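Local coordinates for protein CopC (Methylosinus trichosporium OB3b, PDB 5ICU) that binds copper(II) in the periplasm through a cupredoxin-like beta fold and probably serves as a copper carrier in metal homeostasis, at residues S10-V15 against K90-V95. Residues are numbered along the deposited sequence; the frame is centred on the assembly and turned at random.
Sequences SAKDHV and KYEFTV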
loop_
_atom_site.group_PDB
_atom_site.type_symbol
_atom_site.label_atom_id
_atom_site.label_comp_id
_atom_site.label_asym_id
_atom_site.label_seq_id
_atom_site.Cartn_x
_atom_site.Cartn_y
_atom_site.Cartn_z
ATOM N N SER A 10 -3.537 7.676 0.533
ATOM C CA SER A 10 -4.428 7.268 -0.566
ATOM C C SER A 10 -4.069 7.937 -1.877
ATOM O O SER A 10 -3.112 8.705 -1.952
ATOM C CB SER A 10 -5.917 7.405 -0.245
ATOM O OG SER A 10 -6.171 8.765 -0.063
ATOM N N ALA A 11 -4.795 7.550 -2.912
ATOM C CA ALA A 11 -4.531 7.954 -4.277
ATOM C C ALA A 11 -4.410 9.463 -4.373
ATOM O O ALA A 11 -5.289 10.220 -3.937
ATOM C CB ALA A 11 -5.634 7.484 -5.206
ATOM N N LYS A 12 -3.298 9.861 -4.981
ATOM C CA LYS A 12 -2.928 11.247 -5.274
ATOM C C LYS A 12 -2.597 12.102 -4.045
ATOM O O LYS A 12 -2.421 13.314 -4.164
ATOM C CB LYS A 12 -3.935 11.894 -6.245
ATOM C CG LYS A 12 -3.956 11.112 -7.563
ATOM C CD LYS A 12 -4.970 11.503 -8.577
ATOM C CE LYS A 12 -4.755 10.699 -9.853
ATOM N NZ LYS A 12 -5.878 10.882 -10.819
ATOM N N ASP A 13 -2.450 11.475 -2.875
ATOM C CA ASP A 13 -2.053 12.207 -1.659
ATOM C C ASP A 13 -0.613 12.658 -1.797
ATOM O O ASP A 13 0.220 11.994 -2.391
ATOM C CB ASP A 13 -2.124 11.352 -0.380
ATOM C CG ASP A 13 -3.542 11.170 0.153
ATOM O OD1 ASP A 13 -4.538 11.827 -0.294
ATOM O OD2 ASP A 13 -3.651 10.358 1.101
ATOM N N HIS A 14 -0.365 13.818 -1.204
ATOM C CA HIS A 14 0.979 14.247 -0.855
ATOM C C HIS A 14 1.134 14.136 0.627
ATOM O O HIS A 14 0.297 14.674 1.375
ATOM C CB HIS A 14 1.181 15.688 -1.268
ATOM C CG HIS A 14 1.314 15.857 -2.737
ATOM N ND1 HIS A 14 2.469 16.284 -3.348
ATOM C CD2 HIS A 14 0.450 15.591 -3.737
ATOM C CE1 HIS A 14 2.304 16.310 -4.652
ATOM N NE2 HIS A 14 1.082 15.876 -4.916
ATOM N N VAL A 15 2.223 13.528 1.069
ATOM C CA VAL A 15 2.529 13.362 2.477
ATOM C C VAL A 15 3.807 14.146 2.719
ATOM O O VAL A 15 4.641 14.275 1.834
ATOM C CB VAL A 15 2.618 11.887 2.936
ATOM C CG1 VAL A 15 1.253 11.226 2.735
ATOM C CG2 VAL A 15 3.709 11.125 2.206
ATOM N N LYS A 90 -4.018 -0.420 -7.795
ATOM C CA LYS A 90 -2.821 0.403 -7.769
ATOM C C LYS A 90 -3.190 1.880 -7.672
ATOM O O LYS A 90 -4.222 2.277 -8.179
ATOM C CB LYS A 90 -1.899 0.139 -8.957
ATOM C CG LYS A 90 -2.450 0.486 -10.341
ATOM C CD LYS A 90 -3.480 -0.519 -10.836
ATOM C CE LYS A 90 -3.828 -0.330 -12.281
ATOM N NZ LYS A 90 -4.903 -1.264 -12.689
ATOM N N TYR A 91 -2.330 2.639 -7.028
ATOM C CA TYR A 91 -2.505 4.095 -6.977
ATOM C C TYR A 91 -1.190 4.783 -6.695
ATOM O O TYR A 91 -0.260 4.136 -6.258
ATOM C CB TYR A 91 -3.556 4.483 -5.929
ATOM C CG TYR A 91 -3.156 4.144 -4.485
ATOM C CD1 TYR A 91 -2.404 5.039 -3.712
ATOM C CD2 TYR A 91 -3.530 2.945 -3.866
ATOM C CE1 TYR A 91 -2.023 4.711 -2.407
ATOM C CE2 TYR A 91 -3.167 2.637 -2.586
ATOM C CZ TYR A 91 -2.424 3.530 -1.842
ATOM O OH TYR A 91 -2.077 3.239 -0.542
ATOM N N GLU A 92 -1.138 6.083 -6.945
ATOM C CA GLU A 92 0.072 6.863 -6.771
ATOM C C GLU A 92 -0.035 7.731 -5.530
ATOM O O GLU A 92 -1.125 8.137 -5.139
ATOM C CB GLU A 92 0.300 7.721 -8.013
ATOM C CG GLU A 92 1.564 8.566 -8.049
ATOM C CD GLU A 92 1.420 10.004 -7.583
ATOM O OE1 GLU A 92 0.301 10.562 -7.516
ATOM O OE2 GLU A 92 2.457 10.608 -7.277
ATOM N N PHE A 93 1.110 8.018 -4.915
ATOM C CA PHE A 93 1.188 9.082 -3.885
ATOM C C PHE A 93 2.556 9.711 -3.978
ATOM O O PHE A 93 3.444 9.159 -4.576
ATOM C CB PHE A 93 0.876 8.584 -2.479
ATOM C CG PHE A 93 1.959 7.757 -1.869
ATOM C CD1 PHE A 93 2.034 6.416 -2.098
ATOM C CD2 PHE A 93 2.930 8.344 -1.040
ATOM C CE1 PHE A 93 3.026 5.651 -1.526
ATOM C CE2 PHE A 93 3.920 7.592 -0.475
ATOM C CZ PHE A 93 3.991 6.239 -0.705
ATOM N N THR A 94 2.689 10.897 -3.381
ATOM C CA THR A 94 3.945 11.646 -3.419
ATOM C C THR A 94 4.426 11.973 -2.028
ATOM O O THR A 94 3.636 12.372 -1.168
ATOM C CB THR A 94 3.764 12.944 -4.219
ATOM O OG1 THR A 94 3.378 12.638 -5.574
ATOM C CG2 THR A 94 5.086 13.704 -4.262
ATOM N N VAL A 95 5.724 11.734 -1.818
ATOM C CA VAL A 95 6.438 12.185 -0.604
ATOM C C VAL A 95 7.028 13.533 -0.940
ATOM O O VAL A 95 7.899 13.644 -1.782
ATOM C CB VAL A 95 7.531 11.189 -0.199
ATOM C CG1 VAL A 95 8.277 11.669 1.031
ATOM C CG2 VAL A 95 6.921 9.804 0.065
HETATM O O HOH W 1 0.552 12.198 -5.643
#
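Over one face of the His14 imidazole lies Thr94 CB, 3.8 Å from the ring centroid and 17° off the normal, a CH-pi contact between side chains that lie side by side. A beta-branched threonine suits this place: with CG2 anti to the backbone N, its methyl also reaches ring atoms ND1 and CE1, while OG1 gives its proton to Glu92 OE2 at 2.8 Å, on the syn side of the carboxylate. Asp96 OD1, just beyond the strand, is hydrogen-bonded to His14 ND1, which helps to fix the ring's rotation. An alanine in place of Thr94 would keep CB over the ring but would probably leave Glu92 OE2 without this donor and strip ND1 and CE1 of the methyl's contact. The Tyr91 ring approaches the backbone of Ser10 and Ala11 obliquely, CD1 3.6 Å from Ala11 N. Ala11 CB lies 3.7 Å from Tyr91 CB, and a residue as small as alanine adds nothing beyond that methyl beside the ring.

The backbones pair in parallel at His14 and Val15: Thr94 N donates to Asp13 O, and Val15 N to Thr94 O, both at 2.9 Å. Before them comes a type II turn from Ser10 to Asp13, whose Lys12 N reaches Glu92 O at 2.8 Å. Asp13 steadies this turn by accepting from Ser10 N at OD2, above the carboxylate plane. On the other face of the sheet, Val15 CG2 packs against Val95 CG2, and it also meets the Phe93 ring.

The short strand 14-15 thus forms an outer edge of the mixed sheet, beside strand 86-95, whose other neighbour is strand 71-80; Tyr91 also touches Val22 and Leu24 of strand 21-26, joining the two sheets of the CopC domain.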